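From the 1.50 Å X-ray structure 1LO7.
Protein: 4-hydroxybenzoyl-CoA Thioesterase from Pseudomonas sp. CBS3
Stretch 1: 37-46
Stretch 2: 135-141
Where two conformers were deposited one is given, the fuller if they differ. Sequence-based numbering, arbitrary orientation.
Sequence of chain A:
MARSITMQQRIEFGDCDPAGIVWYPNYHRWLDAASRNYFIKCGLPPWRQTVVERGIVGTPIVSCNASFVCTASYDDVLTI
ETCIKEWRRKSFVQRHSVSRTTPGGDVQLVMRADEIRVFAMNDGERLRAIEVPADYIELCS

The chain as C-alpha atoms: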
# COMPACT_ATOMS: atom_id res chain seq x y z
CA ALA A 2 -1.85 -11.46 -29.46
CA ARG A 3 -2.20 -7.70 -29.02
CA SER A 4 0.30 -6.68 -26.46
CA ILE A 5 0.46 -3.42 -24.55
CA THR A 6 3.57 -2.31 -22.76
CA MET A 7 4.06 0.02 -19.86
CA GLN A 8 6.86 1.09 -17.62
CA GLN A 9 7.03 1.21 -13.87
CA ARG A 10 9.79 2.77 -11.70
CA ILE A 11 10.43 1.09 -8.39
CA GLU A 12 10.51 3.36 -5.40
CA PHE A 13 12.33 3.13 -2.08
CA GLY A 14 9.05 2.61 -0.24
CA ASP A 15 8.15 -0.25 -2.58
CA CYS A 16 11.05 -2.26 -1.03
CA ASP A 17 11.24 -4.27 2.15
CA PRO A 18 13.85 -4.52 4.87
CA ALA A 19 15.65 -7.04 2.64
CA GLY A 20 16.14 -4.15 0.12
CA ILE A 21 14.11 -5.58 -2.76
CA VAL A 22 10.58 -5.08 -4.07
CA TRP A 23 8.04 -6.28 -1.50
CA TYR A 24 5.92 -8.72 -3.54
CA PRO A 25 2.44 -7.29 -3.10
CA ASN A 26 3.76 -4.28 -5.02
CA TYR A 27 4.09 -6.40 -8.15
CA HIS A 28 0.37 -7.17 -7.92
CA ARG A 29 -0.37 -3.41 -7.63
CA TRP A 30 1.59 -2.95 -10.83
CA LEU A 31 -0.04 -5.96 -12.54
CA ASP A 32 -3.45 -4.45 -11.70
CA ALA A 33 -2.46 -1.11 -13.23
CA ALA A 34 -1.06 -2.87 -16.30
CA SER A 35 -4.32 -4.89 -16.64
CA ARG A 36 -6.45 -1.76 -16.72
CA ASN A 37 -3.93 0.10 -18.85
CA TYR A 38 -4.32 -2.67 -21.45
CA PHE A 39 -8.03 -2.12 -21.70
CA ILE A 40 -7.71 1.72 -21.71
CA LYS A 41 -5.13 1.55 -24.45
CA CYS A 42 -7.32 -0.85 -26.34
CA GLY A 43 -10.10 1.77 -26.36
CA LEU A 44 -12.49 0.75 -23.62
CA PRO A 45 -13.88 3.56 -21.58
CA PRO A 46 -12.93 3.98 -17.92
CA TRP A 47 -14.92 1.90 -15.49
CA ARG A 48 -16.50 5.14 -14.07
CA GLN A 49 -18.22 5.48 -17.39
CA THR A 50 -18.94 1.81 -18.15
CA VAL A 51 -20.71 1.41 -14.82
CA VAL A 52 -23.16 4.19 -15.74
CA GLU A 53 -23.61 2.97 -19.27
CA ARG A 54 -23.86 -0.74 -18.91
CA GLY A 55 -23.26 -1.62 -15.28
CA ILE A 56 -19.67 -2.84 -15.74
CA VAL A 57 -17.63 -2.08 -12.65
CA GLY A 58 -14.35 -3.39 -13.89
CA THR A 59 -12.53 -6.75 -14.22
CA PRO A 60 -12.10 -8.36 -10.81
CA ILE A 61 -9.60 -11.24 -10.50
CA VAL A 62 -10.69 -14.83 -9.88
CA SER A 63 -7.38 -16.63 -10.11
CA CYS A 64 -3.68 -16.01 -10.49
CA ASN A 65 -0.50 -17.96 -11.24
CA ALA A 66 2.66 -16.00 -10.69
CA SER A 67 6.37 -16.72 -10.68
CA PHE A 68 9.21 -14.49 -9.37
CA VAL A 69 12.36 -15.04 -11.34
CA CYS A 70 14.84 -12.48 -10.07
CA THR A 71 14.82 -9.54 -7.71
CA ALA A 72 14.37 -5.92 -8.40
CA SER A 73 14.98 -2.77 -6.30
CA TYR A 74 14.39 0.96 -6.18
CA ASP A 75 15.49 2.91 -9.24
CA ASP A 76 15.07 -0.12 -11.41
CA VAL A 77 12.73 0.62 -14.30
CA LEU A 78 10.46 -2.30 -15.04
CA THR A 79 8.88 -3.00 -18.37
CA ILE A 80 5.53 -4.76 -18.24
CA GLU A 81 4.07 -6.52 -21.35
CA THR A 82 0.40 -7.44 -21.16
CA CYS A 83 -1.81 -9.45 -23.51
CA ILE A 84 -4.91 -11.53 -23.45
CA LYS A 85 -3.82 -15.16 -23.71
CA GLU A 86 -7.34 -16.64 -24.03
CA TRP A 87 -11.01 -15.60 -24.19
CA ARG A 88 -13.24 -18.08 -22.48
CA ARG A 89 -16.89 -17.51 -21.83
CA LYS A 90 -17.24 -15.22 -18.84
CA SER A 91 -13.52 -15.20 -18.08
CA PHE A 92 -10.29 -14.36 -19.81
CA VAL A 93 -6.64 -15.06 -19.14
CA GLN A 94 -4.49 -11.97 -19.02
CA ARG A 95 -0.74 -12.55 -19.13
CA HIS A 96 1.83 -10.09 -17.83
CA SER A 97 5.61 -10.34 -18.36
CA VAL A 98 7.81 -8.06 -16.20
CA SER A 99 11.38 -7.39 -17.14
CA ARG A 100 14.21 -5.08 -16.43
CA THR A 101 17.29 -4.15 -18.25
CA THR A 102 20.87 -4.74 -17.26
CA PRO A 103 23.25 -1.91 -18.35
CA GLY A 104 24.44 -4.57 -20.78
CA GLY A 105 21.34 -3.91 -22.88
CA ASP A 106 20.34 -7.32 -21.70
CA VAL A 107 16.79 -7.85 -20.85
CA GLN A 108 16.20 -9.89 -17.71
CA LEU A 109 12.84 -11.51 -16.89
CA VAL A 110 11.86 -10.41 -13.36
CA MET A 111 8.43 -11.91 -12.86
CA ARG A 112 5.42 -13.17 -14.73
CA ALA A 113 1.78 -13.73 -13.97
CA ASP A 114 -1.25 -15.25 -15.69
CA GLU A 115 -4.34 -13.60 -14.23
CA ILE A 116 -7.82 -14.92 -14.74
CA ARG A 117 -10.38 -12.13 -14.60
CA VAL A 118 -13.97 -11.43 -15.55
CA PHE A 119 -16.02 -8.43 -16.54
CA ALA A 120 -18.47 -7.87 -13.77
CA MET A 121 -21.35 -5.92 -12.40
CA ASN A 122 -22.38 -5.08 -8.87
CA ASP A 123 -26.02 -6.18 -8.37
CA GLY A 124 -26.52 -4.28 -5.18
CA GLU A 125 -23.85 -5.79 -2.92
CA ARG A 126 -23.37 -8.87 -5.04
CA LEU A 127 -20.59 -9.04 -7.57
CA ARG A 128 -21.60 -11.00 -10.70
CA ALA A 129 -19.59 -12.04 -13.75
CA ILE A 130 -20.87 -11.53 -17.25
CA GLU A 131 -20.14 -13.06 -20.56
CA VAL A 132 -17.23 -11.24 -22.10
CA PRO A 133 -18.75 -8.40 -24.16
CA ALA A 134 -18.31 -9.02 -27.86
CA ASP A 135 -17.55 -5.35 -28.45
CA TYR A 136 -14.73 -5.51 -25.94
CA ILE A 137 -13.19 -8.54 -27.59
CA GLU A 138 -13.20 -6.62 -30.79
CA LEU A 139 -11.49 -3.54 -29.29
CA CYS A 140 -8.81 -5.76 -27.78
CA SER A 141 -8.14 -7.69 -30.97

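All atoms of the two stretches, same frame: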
# COMPACT_ATOMS: atom_id res chain seq x y z
N ASN A 37 -4.59 -0.67 -17.81
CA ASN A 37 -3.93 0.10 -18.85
C ASN A 37 -4.14 -0.57 -20.22
O ASN A 37 -4.29 0.10 -21.28
CB ASN A 37 -2.41 0.22 -18.54
CG ASN A 37 -1.68 1.01 -19.65
OD1 ASN A 37 -1.82 2.26 -19.73
ND2 ASN A 37 -0.94 0.32 -20.50
N TYR A 38 -4.12 -1.91 -20.20
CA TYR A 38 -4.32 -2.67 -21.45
C TYR A 38 -5.67 -2.33 -22.02
O TYR A 38 -5.79 -1.96 -23.17
CB TYR A 38 -4.29 -4.18 -21.12
CG TYR A 38 -4.67 -5.06 -22.27
CD1 TYR A 38 -3.72 -5.46 -23.22
CD2 TYR A 38 -5.98 -5.50 -22.41
CE1 TYR A 38 -4.07 -6.29 -24.29
CE2 TYR A 38 -6.36 -6.33 -23.47
CZ TYR A 38 -5.40 -6.71 -24.40
OH TYR A 38 -5.81 -7.52 -25.43
N PHE A 39 -6.71 -2.42 -21.19
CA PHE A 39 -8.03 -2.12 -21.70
C PHE A 39 -8.17 -0.65 -22.14
O PHE A 39 -8.80 -0.39 -23.18
CB PHE A 39 -9.11 -2.47 -20.64
CG PHE A 39 -9.19 -3.96 -20.44
CD1 PHE A 39 -9.53 -4.76 -21.53
CD2 PHE A 39 -8.93 -4.58 -19.21
CE1 PHE A 39 -9.62 -6.15 -21.40
CE2 PHE A 39 -9.01 -5.97 -19.07
CZ PHE A 39 -9.37 -6.76 -20.17
N ILE A 40 -7.60 0.30 -21.34
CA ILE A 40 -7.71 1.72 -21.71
C ILE A 40 -7.03 1.98 -23.06
O ILE A 40 -7.57 2.68 -23.94
CB ILE A 40 -7.15 2.65 -20.63
CG1 ILE A 40 -8.02 2.65 -19.38
CG2 ILE A 40 -6.92 4.07 -21.15
CD1 ILE A 40 -9.39 3.32 -19.54
N LYS A 41 -5.85 1.37 -23.22
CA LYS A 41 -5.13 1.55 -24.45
C LYS A 41 -5.84 0.90 -25.59
O LYS A 41 -5.71 1.33 -26.73
CB LYS A 41 -3.68 1.11 -24.32
CG LYS A 41 -2.89 2.02 -23.36
CD LYS A 41 -2.69 3.44 -23.93
CE LYS A 41 -1.71 4.30 -23.15
NZ LYS A 41 -2.07 4.30 -21.73
N CYS A 42 -6.58 -0.17 -25.29
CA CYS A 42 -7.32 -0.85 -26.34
C CYS A 42 -8.59 -0.08 -26.75
O CYS A 42 -9.26 -0.44 -27.71
CB CYS A 42 -7.64 -2.31 -26.00
SG CYS A 42 -6.17 -3.34 -26.19
N GLY A 43 -8.92 0.97 -26.00
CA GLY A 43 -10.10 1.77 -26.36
C GLY A 43 -11.34 1.62 -25.49
O GLY A 43 -12.36 2.23 -25.78
N LEU A 44 -11.30 0.83 -24.42
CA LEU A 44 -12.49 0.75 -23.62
C LEU A 44 -12.56 2.02 -22.79
O LEU A 44 -11.55 2.67 -22.45
CB LEU A 44 -12.40 -0.43 -22.62
CG LEU A 44 -12.66 -1.82 -23.20
CD1 LEU A 44 -11.51 -2.33 -24.06
CD2 LEU A 44 -12.92 -2.81 -22.06
N PRO A 45 -13.75 2.38 -22.41
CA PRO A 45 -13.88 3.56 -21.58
C PRO A 45 -13.47 3.23 -20.14
O PRO A 45 -13.40 2.07 -19.77
CB PRO A 45 -15.40 3.85 -21.62
CG PRO A 45 -16.05 2.95 -22.65
CD PRO A 45 -15.06 1.80 -22.80
N PRO A 46 -13.26 4.22 -19.31
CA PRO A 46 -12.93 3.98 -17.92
C PRO A 46 -14.11 3.34 -17.21
O PRO A 46 -15.27 3.59 -17.59
CB PRO A 46 -12.66 5.36 -17.29
CG PRO A 46 -12.82 6.38 -18.41
CD PRO A 46 -13.10 5.64 -19.71
N ASP A 135 -18.16 -6.61 -28.02
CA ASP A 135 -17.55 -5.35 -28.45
C ASP A 135 -16.18 -5.15 -27.82
O ASP A 135 -15.30 -4.58 -28.40
CB ASP A 135 -18.45 -4.09 -28.28
CG ASP A 135 -19.03 -3.97 -26.92
OD1 ASP A 135 -19.37 -4.94 -26.28
OD2 ASP A 135 -19.19 -2.75 -26.48
N TYR A 136 -16.01 -5.65 -26.62
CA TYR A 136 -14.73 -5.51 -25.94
C TYR A 136 -13.69 -6.42 -26.58
O TYR A 136 -12.52 -6.03 -26.73
CB TYR A 136 -14.91 -5.83 -24.45
CG TYR A 136 -15.56 -4.70 -23.72
CD1 TYR A 136 -15.91 -3.50 -24.34
CD2 TYR A 136 -15.90 -4.87 -22.37
CE1 TYR A 136 -16.57 -2.48 -23.65
CE2 TYR A 136 -16.51 -3.85 -21.65
CZ TYR A 136 -16.85 -2.65 -22.29
OH TYR A 136 -17.47 -1.65 -21.54
N ILE A 137 -14.10 -7.62 -26.95
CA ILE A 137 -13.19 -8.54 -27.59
C ILE A 137 -12.70 -7.90 -28.87
O ILE A 137 -11.50 -7.92 -29.21
CB ILE A 137 -13.87 -9.85 -27.88
CG1 ILE A 137 -14.02 -10.52 -26.55
CG2 ILE A 137 -12.94 -10.75 -28.69
CD1 ILE A 137 -14.66 -11.89 -26.68
N GLU A 138 -13.63 -7.28 -29.56
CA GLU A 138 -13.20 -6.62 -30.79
C GLU A 138 -12.18 -5.47 -30.57
O GLU A 138 -11.18 -5.31 -31.30
CB GLU A 138 -14.39 -6.11 -31.62
CG GLU A 138 -13.86 -5.60 -32.97
CD GLU A 138 -13.58 -6.71 -33.95
OE1 GLU A 138 -14.06 -7.83 -33.84
OE2 GLU A 138 -12.76 -6.32 -34.90
N LEU A 139 -12.40 -4.64 -29.55
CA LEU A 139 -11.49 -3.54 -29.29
C LEU A 139 -10.12 -4.06 -28.94
O LEU A 139 -9.12 -3.44 -29.30
CB LEU A 139 -11.94 -2.66 -28.09
CG LEU A 139 -13.14 -1.77 -28.36
CD1 LEU A 139 -13.63 -1.19 -27.05
CD2 LEU A 139 -12.75 -0.64 -29.32
N CYS A 140 -10.10 -5.19 -28.21
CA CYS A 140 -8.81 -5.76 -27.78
C CYS A 140 -8.07 -6.57 -28.84
O CYS A 140 -6.90 -6.92 -28.68
CB CYS A 140 -9.01 -6.62 -26.51
SG CYS A 140 -9.60 -5.60 -25.11
N SER A 141 -8.75 -6.90 -29.92
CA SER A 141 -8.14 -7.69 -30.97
C SER A 141 -7.16 -6.90 -31.81
O SER A 141 -7.22 -5.66 -31.76
CB SER A 141 -9.18 -8.21 -31.91
OG SER A 141 -9.46 -7.14 -32.80
OXT SER A 141 -6.33 -7.57 -32.45
O HOH W 1 -8.83 -0.74 -30.29

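The end of one helix and the loop that follows it, residues 37-46, pack against the last turns of the C-terminal helix and the final residue, together residues 135-141. The backbones come nearest at C42 and C140, whose CA atoms lie 5.3 Å apart, an approach that small side chains at both positions readily accommodate. The contact buries 380 Å² in all, and no clear direct hydrogen bond crosses it; it is held mainly by apolar packing, with C140, L44 and L139 covering the most surface.

C140 is the hub. Its side chain, in the m rotamer, sets SG among four residues of the first stretch: 3.7 Å from Y38 CE2, 3.7 Å from F39 CD1, 3.9 Å from C42 CB and 3.9 Å from L44 CD1. The sulfur lies at the edge of the F39 ring, near its plane, and approaches the Y38 ring obliquely. Cysteine suits such a crowded, buried site because it is compact, while its polarizable sulfur makes favourable dispersion contacts with aromatic and aliphatic carbon alike. C42 answers it from the first stretch, its CA-to-CB bond directed toward the partner and its SG 3.9 Å from C140 CA.

L44 extends the apolar patch toward the start of the second stretch. Its CA-to-CB bond runs sideways, but the branched end comes nearer and serves several neighbours. CD2 sits over one face of the Y136 ring, 3.5 Å from the centroid and only 8° off the ring normal, a CH-pi contact in which a methyl group meets the pi cloud almost head-on. CD1 meets L139 CD1 at 3.8 Å as well as the sulfur of C140.

The CA-to-CB bond of L139 points toward the first stretch, and its side chain lies beside the turn at G43, where CD1 is 3.9 Å from G43 O; leucine suits this place, its apolar methyls packing on the turn and on L44 CD1. That turn is a Schellman motif: G43 N bonds to I40 O at 3.0 Å and L44 N to F39 O at 3.0 Å, leading the chain to L44. The positive phi of 106° favours glycine, since a CB here would be jammed against the preceding carbonyl oxygen; it would also lie tight against L139 CD2, at 3.4 Å.

C42 O and L139 O, 3.4 Å apart, are both acceptors and cannot bond to each other. A water lies between them, its O 2.6 Å from C42 O and 2.9 Å from L139 O, and can donate to either; with further acceptors elsewhere in the structure, its two protons cannot serve all at once.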